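Local coordinates for DNA polymerase III subunit delta (Bacillus subtilis, PDB 3ZH9), which probably serves as the clamp-loader subunit that wrenches open the beta sliding clamp so that it can be loaded onto primed DNA for replication, at residues L59-A62 with I63-E67; E103-Q107 with S108-Y112. All coordinates share one frame; numbering follows the deposited sequence.

Contact 1: residues L59-A62 with I63-E67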
loop_
_atom_site.group_PDB
_atom_site.type_symbol
_atom_site.label_atom_id
_atom_site.label_comp_id
_atom_site.label_asym_id
_atom_site.label_seq_id
_atom_site.Cartn_x
_atom_site.Cartn_y
_atom_site.Cartn_z
ATOM N N LEU A 59 -11.237 -2.777 -25.134
ATOM C CA LEU A 59 -10.009 -3.544 -25.240
ATOM C C LEU A 59 -9.426 -3.434 -26.644
ATOM O O LEU A 59 -8.215 -3.391 -26.819
ATOM C CB LEU A 59 -10.273 -5.009 -24.875
ATOM C CG LEU A 59 -9.057 -5.932 -24.825
ATOM C CD1 LEU A 59 -8.035 -5.388 -23.856
ATOM C CD2 LEU A 59 -9.465 -7.340 -24.431
ATOM N N ASP A 60 -10.290 -3.370 -27.646
ATOM C CA ASP A 60 -9.825 -3.363 -29.028
ATOM C C ASP A 60 -8.952 -2.148 -29.357
ATOM O O ASP A 60 -8.047 -2.235 -30.189
ATOM C CB ASP A 60 -10.997 -3.483 -30.014
ATOM C CG ASP A 60 -12.082 -2.444 -29.773
ATOM O OD1 ASP A 60 -12.607 -2.387 -28.639
ATOM O OD2 ASP A 60 -12.412 -1.682 -30.716
ATOM N N GLN A 61 -9.214 -1.021 -28.706
ATOM C CA GLN A 61 -8.446 0.188 -28.979
ATOM C C GLN A 61 -7.039 0.058 -28.387
ATOM O O GLN A 61 -6.060 0.495 -28.991
ATOM C CB GLN A 61 -9.162 1.434 -28.442
ATOM C CG GLN A 61 -8.559 2.751 -28.927
ATOM C CD GLN A 61 -8.515 2.870 -30.456
ATOM O OE1 GLN A 61 -9.447 3.392 -31.079
ATOM N NE2 GLN A 61 -7.422 2.397 -31.064
ATOM N N ALA A 62 -6.958 -0.551 -27.207
ATOM C CA ALA A 62 -5.684 -0.865 -26.576
ATOM C C ALA A 62 -4.863 -1.772 -27.480
ATOM O O ALA A 62 -3.683 -1.533 -27.693
ATOM C CB ALA A 62 -5.909 -1.521 -25.221
ATOM N N ILE A 63 -5.491 -2.802 -28.034
ATOM C CA ILE A 63 -4.785 -3.686 -28.964
ATOM C C ILE A 63 -4.389 -2.984 -30.267
ATOM O O ILE A 63 -3.296 -3.226 -30.808
ATOM C CB ILE A 63 -5.595 -4.962 -29.276
ATOM C CG1 ILE A 63 -5.813 -5.778 -27.994
ATOM C CG2 ILE A 63 -4.896 -5.804 -30.351
ATOM C CD1 ILE A 63 -6.837 -6.893 -28.143
ATOM N N ALA A 64 -5.261 -2.118 -30.778
ATOM C CA ALA A 64 -4.955 -1.398 -32.011
ATOM C C ALA A 64 -3.766 -0.465 -31.782
ATOM O O ALA A 64 -2.890 -0.320 -32.644
ATOM C CB ALA A 64 -6.186 -0.612 -32.519
ATOM N N ASP A 65 -3.731 0.167 -30.615
ATOM C CA ASP A 65 -2.547 0.941 -30.236
ATOM C C ASP A 65 -1.289 0.078 -30.176
ATOM O O ASP A 65 -0.224 0.479 -30.646
ATOM C CB ASP A 65 -2.742 1.634 -28.884
ATOM C CG ASP A 65 -3.434 2.982 -29.015
ATOM O OD1 ASP A 65 -4.442 3.071 -29.757
ATOM O OD2 ASP A 65 -2.958 3.956 -28.389
ATOM N N ALA A 66 -1.418 -1.103 -29.585
ATOM C CA ALA A 66 -0.258 -1.961 -29.357
ATOM C C ALA A 66 0.315 -2.388 -30.701
ATOM O O ALA A 66 1.518 -2.612 -30.844
ATOM C CB ALA A 66 -0.657 -3.158 -28.549
ATOM N N GLU A 67 -0.551 -2.466 -31.706
ATOM C CA GLU A 67 -0.117 -2.922 -33.011
ATOM C C GLU A 67 0.337 -1.794 -33.935
ATOM O O GLU A 67 0.613 -2.011 -35.104
ATOM C CB GLU A 67 -1.163 -3.846 -33.634
ATOM C CG GLU A 67 -0.827 -5.307 -33.342
ATOM C CD GLU A 67 -2.038 -6.211 -33.308
ATOM O OE1 GLU A 67 -3.157 -5.725 -33.599
ATOM O OE2 GLU A 67 -1.865 -7.412 -32.988
#
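L59 to A62 and I63 to A66 are successive turns of one short alpha-helix, joined by four i to i+4 backbone hydrogen bonds: I63 N to L59 O (3.0 Å), A64 N to D60 O, D65 N to Q61 O and A66 N to A62 O. This is the helix of a right-handed beta-alpha-beta crossover that connects strand 49-53 to strand 76-81 in the parallel sheet of the domain related to P-loop NTPases. E67 is the first residue to leave helical geometry, although its N still bonds to I63 O at 3.0 Å.

The side chains divide the helix between two neighbours. L59 and I63, one turn apart, meet as CG against CD1 at 4.1 Å; on helix 99-107, L59 touches L102 and I63 touches A101. A62, round the helix from this pair, packs its methyl on F52 and V80 of the sheet. D65 also turns to the strands, and its OD2 is hydrogen-bonded to S50 OG, which helps to fix the carboxylate. The other oxygen, OD1, is less favourably placed, 3.1 Å from Q61 O, which is an acceptor like itself. Q61, its chain bent at chi2 (57°), carries its amide forward along the helix surface, toward D65, with the amide plane 67° from that of the carboxylate. On the way NE2 passes the methyl CB of A64 at 3.6 Å, and it makes a weak, bent hydrogen bond to D65 OD1, 3.3 Å long with an N-H...O angle of 128°.

Contact 2: residues E103-Q107 with S108-Y112; sequences ESYIQ and SPAPY
A proline laid over the face of a tyrosine ring makes this local contact, at the C-terminal end of helix 99-107 where the chain turns into the loop before strand 113-119. P109 CA sits over one face of the Y105 ring, 3.9 Å from its centroid and 16° off the ring normal, a CH-pi contact displaced toward the rim. Next to it P109 CB meets Y105 CE2 at 3.6 Å. The ring reaches forward alongside the loop because its CG is anti to the backbone N (chi1 -179°). Its hydroxyl oxygen then accepts the A110 N-H at 3.1 Å, in a fairly straight bond (159°). The helix thus ends inside a helix-loop-strand connection of the parallel alpha/beta domain, and the side chain of its own last turn holds the departing backbone. Two weak main-chain bonds accompany it: S108 N to S104 O at 3.2 Å and to Y105 O at 3.0 Å. P109 N, which carries no hydrogen, lies 2.9 Å from Y105 O without bonding to it. Elsewhere Y105 touches I63 and A66 of helix 59-66, and its ring also meets that of F115.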
loop_
_atom_site.group_PDB
_atom_site.type_symbol
_atom_site.label_atom_id
_atom_site.label_comp_id
_atom_site.label_asym_id
_atom_site.label_seq_id
_atom_site.Cartn_x
_atom_site.Cartn_y
_atom_site.Cartn_z
ATOM N N GLU A 103 -6.159 -12.509 -25.982
ATOM C CA GLU A 103 -5.447 -13.782 -25.979
ATOM C C GLU A 103 -4.585 -13.877 -27.219
ATOM O O GLU A 103 -3.418 -14.247 -27.139
ATOM C CB GLU A 103 -6.405 -14.968 -25.981
ATOM C CG GLU A 103 -7.467 -14.941 -24.916
ATOM C CD GLU A 103 -8.297 -16.209 -24.917
ATOM O OE1 GLU A 103 -7.826 -17.215 -25.489
ATOM O OE2 GLU A 103 -9.415 -16.201 -24.352
ATOM N N SER A 104 -5.174 -13.560 -28.372
ATOM C CA SER A 104 -4.444 -13.582 -29.634
ATOM C C SER A 104 -3.238 -12.662 -29.603
ATOM O O SER A 104 -2.166 -13.039 -30.053
ATOM C CB SER A 104 -5.349 -13.178 -30.802
ATOM O OG SER A 104 -6.186 -14.251 -31.193
ATOM N N TYR A 105 -3.426 -11.445 -29.093
ATOM C CA TYR A 105 -2.330 -10.481 -29.011
ATOM C C TYR A 105 -1.166 -10.960 -28.136
ATOM O O TYR A 105 -0.017 -10.886 -28.558
ATOM C CB TYR A 105 -2.786 -9.092 -28.521
ATOM C CG TYR A 105 -1.613 -8.137 -28.473
ATOM C CD1 TYR A 105 -1.210 -7.444 -29.612
ATOM C CD2 TYR A 105 -0.859 -7.988 -27.318
ATOM C CE1 TYR A 105 -0.110 -6.600 -29.589
ATOM C CE2 TYR A 105 0.245 -7.158 -27.286
ATOM C CZ TYR A 105 0.615 -6.460 -28.418
ATOM O OH TYR A 105 1.711 -5.630 -28.397
ATOM N N ILE A 106 -1.442 -11.417 -26.918
ATOM C CA ILE A 106 -0.334 -11.787 -26.026
ATOM C C ILE A 106 0.386 -13.031 -26.540
ATOM O O ILE A 106 1.550 -13.254 -26.242
ATOM C CB ILE A 106 -0.748 -11.986 -24.546
ATOM C CG1 ILE A 106 -1.359 -13.364 -24.325
ATOM C CG2 ILE A 106 -1.657 -10.826 -24.014
ATOM C CD1 ILE A 106 -1.548 -13.655 -22.851
ATOM N N GLN A 107 -0.315 -13.824 -27.337
ATOM C CA GLN A 107 0.281 -15.015 -27.933
ATOM C C GLN A 107 1.199 -14.655 -29.096
ATOM O O GLN A 107 2.122 -15.393 -29.421
ATOM C CB GLN A 107 -0.820 -15.979 -28.371
ATOM C CG GLN A 107 -1.696 -16.415 -27.205
ATOM C CD GLN A 107 -2.935 -17.175 -27.636
ATOM O OE1 GLN A 107 -3.321 -17.157 -28.811
ATOM N NE2 GLN A 107 -3.571 -17.852 -26.682
ATOM N N SER A 108 0.948 -13.506 -29.711
ATOM C CA SER A 108 1.775 -13.024 -30.814
ATOM C C SER A 108 1.839 -11.496 -30.777
ATOM O O SER A 108 1.194 -10.822 -31.587
ATOM C CB SER A 108 1.189 -13.500 -32.147
ATOM O OG SER A 108 1.975 -13.028 -33.223
ATOM N N PRO A 109 2.597 -10.942 -29.816
ATOM C CA PRO A 109 2.491 -9.502 -29.542
ATOM C C PRO A 109 3.399 -8.704 -30.464
ATOM O O PRO A 109 4.245 -9.292 -31.133
ATOM C CB PRO A 109 2.956 -9.395 -28.081
ATOM C CG PRO A 109 3.986 -10.516 -27.961
ATOM C CD PRO A 109 3.467 -11.637 -28.846
ATOM N N ALA A 110 3.225 -7.387 -30.512
ATOM C CA ALA A 110 4.029 -6.570 -31.419
ATOM C C ALA A 110 5.399 -6.352 -30.796
ATOM O O ALA A 110 5.490 -5.925 -29.651
ATOM C CB ALA A 110 3.351 -5.243 -31.691
ATOM N N PRO A 111 6.468 -6.639 -31.549
ATOM C CA PRO A 111 7.806 -6.656 -30.942
ATOM C C PRO A 111 8.264 -5.266 -30.501
ATOM O O PRO A 111 9.138 -5.121 -29.637
ATOM C CB PRO A 111 8.686 -7.195 -32.067
ATOM C CG PRO A 111 7.961 -6.812 -33.339
ATOM C CD PRO A 111 6.498 -6.908 -33.002
ATOM N N TYR A 112 7.643 -4.245 -31.075
ATOM C CA TYR A 112 8.021 -2.861 -30.816
ATOM C C TYR A 112 7.185 -2.226 -29.699
ATOM O O TYR A 112 7.365 -1.062 -29.355
ATOM C CB TYR A 112 7.856 -2.064 -32.105
ATOM C CG TYR A 112 6.595 -2.437 -32.871
ATOM C CD1 TYR A 112 5.345 -1.949 -32.491
ATOM C CD2 TYR A 112 6.661 -3.287 -33.975
ATOM C CE1 TYR A 112 4.199 -2.292 -33.209
ATOM C CE2 TYR A 112 5.528 -3.638 -34.694
ATOM C CZ TYR A 112 4.300 -3.141 -34.313
ATOM O OH TYR A 112 3.184 -3.500 -35.045
#

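In the fold
Contact 1 precedes contact 2 along the chain, and their centres lie 11 Å apart on the same side of the chain's centre, about 30 and 31 Å from it. Helices 59-66 and 99-107 are neighbours in the parallel alpha/beta domain: one leads into strand 76-81, the other into strand 113-119, adjacent strands of the five-stranded sheet. Their C-terminal ends meet directly. E67 O probably accepts a hydrogen bond from Y112 OH at 3.0 Å, and A66 CB lies 3.4 Å from Y105 OH. Two successive helix exits are therefore in direct contact within a domain that, in the clamp-loader complex, belongs to the subunit thought to open the clamp.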